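PDB 1NNX: protein ygiW, which is a periplasmic protein of unknown function with a bacterial OB fold, a fold that in other families often binds nucleic acids, sugars or proteins. Local coordinates for residues L34-N45 with K81-K92. Sequence-based numbering, arbitrary orientation. Where two conformers were deposited one is given.
Sequences LRDDTWVTLRGN and KDTVEIQGEVDK
V90, W39 and K92 bury the most surface where 34-45 runs antiparallel to 81-92, the pairing of the first and fourth strands that joins the ends of the five-stranded sheet in this bacterial OB fold. Main-chain bonds tie V40 to G88, L42 to I86 and G44 to V84 in both directions.

V90 sits on the inner face. Its CG2 lies 4.3 Å from L34 CD1 and, in the V40 conformer given, also packs against V40 CG1, while V90 CG1 touches R35 O (3.8 Å). L42 and I86 continue this apolar face, with F57 of strand 54-59 touching both.

W39 is on the other face, with T41, R43, E85, Q87 and E89. With CG anti to the backbone N (chi1 -177°), the indole swings across to the partner strand and lays one face over G88: G88 CA stands 4.1 Å from the centroid of the six-membered ring, a CH-pi contact. E89 OE2 comes up to the ring edge, in its plane, 3.6 Å from W39 CZ3. Further along, in the conformers given, T41 CG2 lies against E85 CG, and R43 forms a side-on salt bridge to E85 OE1, mainly through NE (2.9 Å), with the NH2 bond longer and more bent; both nitrogens reach OE1 from the same face of the carboxylate plane.

K92 closes the far end, held at two points. Its backbone N donates to D36 OD2 (2.8 Å), an oxygen that also lies close to the like-charged D91 OD1. Bent at chi3 (-105°), the lysine side chain curls back, and K92 NZ donates a hydrogen bond to L34 O (2.7 Å) from above the plane of that carbonyl.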
ATOM      1  N   LEU A  34      -9.187  -8.632   0.504  1.00 17.88           N
ATOM      2  CA  LEU A  34      -9.024  -9.117  -0.842  1.00 19.56           C
ATOM      3  C   LEU A  34      -8.148 -10.351  -0.861  1.00 16.74           C
ATOM      4  O   LEU A  34      -7.417 -10.618   0.115  1.00 21.36           O
ATOM      5  CB  LEU A  34      -8.381  -8.003  -1.694  1.00 21.42           C
ATOM      6  CG  LEU A  34      -9.218  -6.737  -1.896  1.00 21.57           C
ATOM      7  CD1 LEU A  34      -8.470  -5.703  -2.648  1.00 20.85           C
ATOM      8  CD2 LEU A  34     -10.440  -7.092  -2.746  1.00 28.60           C
ATOM      9  N   ARG A  35      -8.206 -11.066  -1.954  1.00 20.48           N
ATOM     10  CA  ARG A  35      -7.389 -12.247  -2.115  1.00 22.26           C
ATOM     11  C   ARG A  35      -5.907 -11.906  -2.235  1.00 21.52           C
ATOM     12  O   ARG A  35      -5.528 -10.827  -2.725  1.00 20.46           O
ATOM     13  CB  ARG A  35      -7.687 -13.305  -3.196  0.50 24.27           C
ATOM     14  CG  ARG A  35      -7.149 -14.758  -2.783  0.50 33.77           C
ATOM     15  CD  ARG A  35      -7.854 -15.892  -3.531  0.50 34.43           C
ATOM     16  NE  ARG A  35      -7.661 -17.195  -2.889  0.50 38.23           N
ATOM     17  CZ  ARG A  35      -6.496 -17.655  -2.443  0.50 36.01           C
ATOM     18  NH1 ARG A  35      -6.440 -18.854  -1.884  0.50 38.74           N
ATOM     19  NH2 ARG A  35      -5.387 -16.925  -2.536  0.50 35.04           N
ATOM     20  N   ASP A  36      -5.083 -12.850  -1.828  1.00 18.54           N
ATOM     21  CA  ASP A  36      -3.670 -12.685  -1.987  1.00 19.27           C
ATOM     22  C   ASP A  36      -3.384 -12.464  -3.480  1.00 18.77           C
ATOM     23  O   ASP A  36      -4.036 -13.016  -4.365  1.00 18.49           O
ATOM     24  CB  ASP A  36      -2.972 -13.941  -1.498  1.00 21.26           C
ATOM     25  CG  ASP A  36      -1.514 -13.907  -1.746  1.00 25.83           C
ATOM     26  OD1 ASP A  36      -1.005 -14.863  -2.362  1.00 28.68           O
ATOM     27  OD2 ASP A  36      -0.855 -12.944  -1.320  1.00 22.12           O
ATOM     28  N   ASP A  37      -2.378 -11.624  -3.757  1.00 19.13           N
ATOM     29  CA  ASP A  37      -1.989 -11.335  -5.133  1.00 19.32           C
ATOM     30  C   ASP A  37      -3.024 -10.586  -5.967  1.00 18.53           C
ATOM     31  O   ASP A  37      -3.390 -10.974  -7.075  1.00 22.80           O
ATOM     32  CB  ASP A  37      -1.531 -12.640  -5.854  1.00 23.15           C
ATOM     33  CG  ASP A  37      -0.396 -12.408  -6.852  1.00 18.38           C
ATOM     34  OD1 ASP A  37      -0.331 -13.192  -7.837  1.00 24.65           O
ATOM     35  OD2 ASP A  37       0.421 -11.454  -6.691  1.00 21.63           O
ATOM     36  N   THR A  38      -3.503  -9.501  -5.398  1.00 14.75           N
ATOM     37  CA  THR A  38      -4.458  -8.616  -6.027  1.00 17.48           C
ATOM     38  C   THR A  38      -3.825  -7.222  -6.101  1.00 13.84           C
ATOM     39  O   THR A  38      -3.413  -6.704  -5.067  1.00 15.49           O
ATOM     40  CB  THR A  38      -5.752  -8.523  -5.181  1.00 17.68           C
ATOM     41  OG1 THR A  38      -6.357  -9.823  -5.095  1.00 22.64           O
ATOM     42  CG2 THR A  38      -6.728  -7.558  -5.821  1.00 22.29           C
ATOM     43  N   TRP A  39      -3.869  -6.593  -7.276  1.00 14.22           N
ATOM     44  CA  TRP A  39      -3.364  -5.235  -7.480  1.00 13.03           C
ATOM     45  C   TRP A  39      -4.341  -4.213  -6.915  1.00 12.82           C
ATOM     46  O   TRP A  39      -5.581  -4.281  -7.197  1.00 15.07           O
ATOM     47  CB  TRP A  39      -3.173  -4.985  -8.969  1.00 14.36           C
ATOM     48  CG  TRP A  39      -2.605  -3.665  -9.257  1.00 16.41           C
ATOM     49  CD1 TRP A  39      -3.277  -2.562  -9.656  1.00 17.77           C
ATOM     50  CD2 TRP A  39      -1.220  -3.313  -9.218  1.00 16.75           C
ATOM     51  NE1 TRP A  39      -2.398  -1.532  -9.856  1.00 22.11           N
ATOM     52  CE2 TRP A  39      -1.129  -1.960  -9.596  1.00 20.71           C
ATOM     53  CE3 TRP A  39      -0.043  -4.010  -8.901  1.00 16.92           C
ATOM     54  CZ2 TRP A  39       0.105  -1.274  -9.684  1.00 17.54           C
ATOM     55  CZ3 TRP A  39       1.219  -3.307  -8.983  1.00 21.51           C
ATOM     56  CH2 TRP A  39       1.249  -1.961  -9.372  1.00 18.34           C
ATOM     57  N   VAL A  40      -3.840  -3.279  -6.119  1.00 11.73           N
ATOM     58  CA  VAL A  40      -4.679  -2.228  -5.510  1.00 11.40           C
ATOM     59  C   VAL A  40      -3.988  -0.873  -5.556  1.00 12.33           C
ATOM     60  O   VAL A  40      -2.753  -0.787  -5.622  1.00 13.24           O
ATOM     61  CB  VAL A  40      -4.717  -2.285  -3.860  0.75 17.52           C
ATOM     62  CG1 VAL A  40      -3.504  -2.894  -3.243  0.75 14.87           C
ATOM     63  CG2 VAL A  40      -4.524  -0.810  -3.197  0.75 33.77           C
ATOM     64  N   THR A  41      -4.755   0.187  -5.457  1.00 13.35           N
ATOM     65  CA  THR A  41      -4.321   1.536  -5.326  1.00 12.17           C
ATOM     66  C   THR A  41      -5.011   2.046  -4.060  1.00 14.59           C
ATOM     67  O   THR A  41      -6.229   1.876  -3.874  1.00 13.02           O
ATOM     68  CB  THR A  41      -4.764   2.427  -6.512  1.00 14.27           C
ATOM     69  OG1 THR A  41      -4.248   1.918  -7.759  1.00 17.95           O
ATOM     70  CG2 THR A  41      -4.340   3.847  -6.267  1.00 17.09           C
ATOM     71  N   LEU A  42      -4.274   2.649  -3.142  1.00 11.85           N
ATOM     72  CA  LEU A  42      -4.790   3.219  -1.896  1.00 10.68           C
ATOM     73  C   LEU A  42      -4.320   4.649  -1.747  1.00 12.34           C
ATOM     74  O   LEU A  42      -3.251   5.036  -2.310  1.00 12.89           O
ATOM     75  CB  LEU A  42      -4.275   2.396  -0.677  1.00 13.32           C
ATOM     76  CG  LEU A  42      -4.575   0.906  -0.758  1.00 15.99           C
ATOM     77  CD1 LEU A  42      -3.772   0.238   0.409  1.00 26.82           C
ATOM     78  CD2 LEU A  42      -6.001   0.608  -0.677  1.00 24.85           C
ATOM     79  N   ARG A  43      -5.048   5.449  -0.987  1.00 11.65           N
ATOM     80  CA  ARG A  43      -4.635   6.789  -0.719  1.00 10.49           C
ATOM     81  C   ARG A  43      -4.722   7.046   0.764  1.00 14.07           C
ATOM     82  O   ARG A  43      -5.699   6.638   1.414  1.00 16.38           O
ATOM     83  CB  ARG A  43      -5.494   7.823  -1.478  1.00 13.45           C
ATOM     84  CG  ARG A  43      -5.090   7.910  -2.930  0.80 14.04           C
ATOM     85  CD  ARG A  43      -5.933   9.012  -3.678  0.80 15.85           C
ATOM     86  NE  ARG A  43      -5.396   9.283  -5.004  0.80 21.18           N
ATOM     87  CZ  ARG A  43      -5.397  10.494  -5.551  0.80 24.38           C
ATOM     88  NH1 ARG A  43      -5.891  11.517  -4.868  0.80 28.56           N
ATOM     89  NH2 ARG A  43      -4.950  10.675  -6.782  0.80 29.55           N
ATOM     90  N   GLY A  44      -3.696   7.673   1.337  1.00 12.24           N
ATOM     91  CA  GLY A  44      -3.720   7.900   2.758  1.00 13.03           C
ATOM     92  C   GLY A  44      -2.400   8.449   3.191  1.00 12.36           C
ATOM     93  O   GLY A  44      -1.771   9.212   2.470  1.00 14.24           O
ATOM     94  N   ASN A  45      -2.032   8.104   4.396  1.00 12.44           N
ATOM     95  CA  ASN A  45      -0.805   8.622   4.983  1.00 13.84           C
ATOM     96  C   ASN A  45       0.069   7.531   5.563  1.00 12.94           C
ATOM     97  O   ASN A  45      -0.430   6.539   6.169  1.00 13.52           O
ATOM     98  CB  ASN A  45      -1.196   9.599   6.106  1.00 14.27           C
ATOM     99  CG  ASN A  45      -2.071  10.783   5.571  1.00 17.13           C
ATOM    100  OD1 ASN A  45      -3.270  10.629   5.450  1.00 27.88           O
ATOM    101  ND2 ASN A  45      -1.476  11.860   5.205  1.00 23.54           N
ATOM    102  N   LYS A  81       2.103  13.969   7.413  1.00 16.05           N
ATOM    103  CA  LYS A  81       1.049  14.904   6.971  1.00 20.61           C
ATOM    104  C   LYS A  81       0.753  14.838   5.466  1.00 22.23           C
ATOM    105  O   LYS A  81      -0.269  15.364   5.027  1.00 22.42           O
ATOM    106  CB  LYS A  81       1.431  16.328   7.374  1.00 22.16           C
ATOM    107  CG  LYS A  81       2.558  16.905   6.572  1.00 26.01           C
ATOM    108  CD  LYS A  81       2.726  18.402   6.860  1.00 32.32           C
ATOM    109  CE  LYS A  81       1.402  19.055   7.109  1.00 38.34           C
ATOM    110  NZ  LYS A  81       1.494  20.524   6.979  1.00 48.27           N
ATOM    111  N   ASP A  82       1.649  14.247   4.670  1.00 17.17           N
ATOM    112  CA  ASP A  82       1.487  14.146   3.248  1.00 16.29           C
ATOM    113  C   ASP A  82       0.500  13.096   2.831  1.00 18.06           C
ATOM    114  O   ASP A  82       0.527  11.979   3.336  1.00 21.94           O
ATOM    115  CB  ASP A  82       2.813  13.815   2.616  1.00 18.41           C
ATOM    116  CG  ASP A  82       3.843  14.908   2.842  1.00 25.14           C
ATOM    117  OD1 ASP A  82       5.033  14.578   2.993  1.00 22.00           O
ATOM    118  OD2 ASP A  82       3.450  16.101   2.855  1.00 25.32           O
ATOM    119  N   THR A  83      -0.434  13.477   1.989  1.00 17.07           N
ATOM    120  CA  THR A  83      -1.315  12.452   1.447  1.00 16.78           C
ATOM    121  C   THR A  83      -0.521  11.823   0.331  1.00 14.78           C
ATOM    122  O   THR A  83       0.122  12.496  -0.504  1.00 15.45           O
ATOM    123  CB  THR A  83      -2.580  13.029   0.840  1.00 18.77           C
ATOM    124  OG1 THR A  83      -3.282  13.744   1.851  1.00 24.42           O
ATOM    125  CG2 THR A  83      -3.429  11.888   0.223  1.00 19.04           C
ATOM    126  N   VAL A  84      -0.530  10.498   0.309  1.00 12.59           N
ATOM    127  CA  VAL A  84       0.175   9.759  -0.754  1.00 13.38           C
ATOM    128  C   VAL A  84      -0.697   8.721  -1.403  1.00 12.08           C
ATOM    129  O   VAL A  84      -1.726   8.244  -0.804  1.00 12.83           O
ATOM    130  CB  VAL A  84       1.460   8.977  -0.247  1.00 15.16           C
ATOM    131  CG1 VAL A  84       2.513   9.981   0.242  1.00 18.17           C
ATOM    132  CG2 VAL A  84       1.090   7.975   0.832  1.00 15.68           C
ATOM    133  N   GLU A  85      -0.389   8.437  -2.647  1.00 11.86           N
ATOM    134  CA  GLU A  85      -1.074   7.389  -3.332  1.00 12.81           C
ATOM    135  C   GLU A  85      -0.062   6.208  -3.478  1.00 12.26           C
ATOM    136  O   GLU A  85       1.079   6.410  -3.953  1.00 14.28           O
ATOM    137  CB  GLU A  85      -1.659   7.693  -4.718  0.80 13.17           C
ATOM    138  CG  GLU A  85      -2.366   6.527  -5.444  0.80 14.98           C
ATOM    139  CD  GLU A  85      -2.888   6.935  -6.811  0.80 28.18           C
ATOM    140  OE1 GLU A  85      -3.987   7.530  -6.834  0.80 27.35           O
ATOM    141  OE2 GLU A  85      -2.177   6.679  -7.814  0.80 31.52           O
ATOM    142  N   ILE A  86      -0.442   4.999  -3.112  1.00 11.91           N
ATOM    143  CA  ILE A  86       0.405   3.831  -3.288  1.00 11.04           C
ATOM    144  C   ILE A  86      -0.278   2.834  -4.183  1.00 13.18           C
ATOM    145  O   ILE A  86      -1.514   2.744  -4.202  1.00 12.85           O
ATOM    146  CB  ILE A  86       0.799   3.138  -1.966  1.00 11.69           C
ATOM    147  CG1 ILE A  86      -0.447   2.707  -1.143  1.00 15.82           C
ATOM    148  CG2 ILE A  86       1.718   4.107  -1.144  1.00 17.08           C
ATOM    149  CD1 ILE A  86      -0.126   1.978   0.160  1.00 18.97           C
ATOM    150  N   GLN A  87       0.501   2.130  -4.986  1.00 11.84           N
ATOM    151  CA  GLN A  87       0.016   1.079  -5.858  1.00 13.00           C
ATOM    152  C   GLN A  87       0.893  -0.133  -5.613  1.00 13.61           C
ATOM    153  O   GLN A  87       2.127   0.008  -5.494  1.00 13.35           O
ATOM    154  CB  GLN A  87       0.063   1.473  -7.344  1.00 15.52           C
ATOM    155  CG  GLN A  87      -0.776   2.712  -7.642  1.00 19.40           C
ATOM    156  CD  GLN A  87      -0.876   3.049  -9.134  1.00 28.41           C
ATOM    157  OE1 GLN A  87      -1.235   4.178  -9.498  1.00 36.93           O
ATOM    158  NE2 GLN A  87      -0.581   2.095  -9.981  1.00 34.39           N
ATOM    159  N   GLY A  88       0.296  -1.307  -5.554  1.00 11.52           N
ATOM    160  CA  GLY A  88       1.057  -2.532  -5.342  1.00 11.24           C
ATOM    161  C   GLY A  88       0.126  -3.692  -5.175  1.00 13.54           C
ATOM    162  O   GLY A  88      -1.065  -3.579  -5.494  1.00 14.78           O
ATOM    163  N   GLU A  89       0.655  -4.779  -4.667  1.00 15.36           N
ATOM    164  CA  GLU A  89      -0.144  -6.010  -4.502  1.00 13.21           C
ATOM    165  C   GLU A  89      -0.466  -6.344  -3.099  1.00 14.64           C
ATOM    166  O   GLU A  89       0.372  -6.209  -2.210  1.00 16.13           O
ATOM    167  CB  GLU A  89       0.606  -7.228  -5.035  1.00 18.08           C
ATOM    168  CG  GLU A  89       1.045  -7.114  -6.482  1.00 19.87           C
ATOM    169  CD  GLU A  89       2.382  -6.487  -6.663  1.00 23.27           C
ATOM    170  OE1 GLU A  89       3.058  -6.178  -5.659  1.00 23.42           O
ATOM    171  OE2 GLU A  89       2.754  -6.313  -7.834  1.00 26.95           O
ATOM    172  N   VAL A  90      -1.704  -6.790  -2.899  1.00 14.32           N
ATOM    173  CA  VAL A  90      -2.103  -7.290  -1.578  1.00 15.46           C
ATOM    174  C   VAL A  90      -1.313  -8.607  -1.412  1.00 17.24           C
ATOM    175  O   VAL A  90      -1.318  -9.452  -2.306  1.00 20.07           O
ATOM    176  CB  VAL A  90      -3.655  -7.588  -1.542  1.00 15.95           C
ATOM    177  CG1 VAL A  90      -4.013  -8.423  -0.253  1.00 19.05           C
ATOM    178  CG2 VAL A  90      -4.405  -6.293  -1.458  1.00 17.33           C
ATOM    179  N   ASP A  91      -0.571  -8.745  -0.313  1.00 15.86           N
ATOM    180  CA  ASP A  91       0.230  -9.950   0.005  1.00 18.26           C
ATOM    181  C   ASP A  91      -0.422 -10.468   1.271  1.00 17.28           C
ATOM    182  O   ASP A  91      -0.226  -9.924   2.359  1.00 18.42           O
ATOM    183  CB  ASP A  91       1.672  -9.525   0.345  1.00 19.39           C
ATOM    184  CG  ASP A  91       2.654 -10.657   0.281  1.00 35.34           C
ATOM    185  OD1 ASP A  91       2.224 -11.791   0.015  1.00 39.07           O
ATOM    186  OD2 ASP A  91       3.867 -10.398   0.482  1.00 43.62           O
ATOM    187  N   LYS A  92      -1.150 -11.565   1.139  1.00 19.05           N
ATOM    188  CA  LYS A  92      -1.898 -12.092   2.264  1.00 19.53           C
ATOM    189  C   LYS A  92      -1.497 -13.490   2.501  1.00 22.12           C
ATOM    190  O   LYS A  92      -1.493 -14.308   1.594  1.00 26.15           O
ATOM    191  CB  LYS A  92      -3.389 -12.060   1.946  1.00 23.34           C
ATOM    192  CG  LYS A  92      -4.305 -12.394   3.121  1.00 30.42           C
ATOM    193  CD  LYS A  92      -5.730 -12.643   2.636  1.00 35.81           C
ATOM    194  CE  LYS A  92      -6.655 -11.489   2.954  1.00 37.55           C
ATOM    195  NZ  LYS A  92      -8.066 -11.756   2.425  1.00 33.97           N
TER
HETATM  196  O   HOH W   1       1.190 -12.293  -2.696  1.00 51.67           O
HETATM  197  O   HOH W   2      -3.044  14.153   4.684  1.00 41.01           O
HETATM  198  O   HOH W   3      -4.868  11.935   3.727  1.00 41.37           O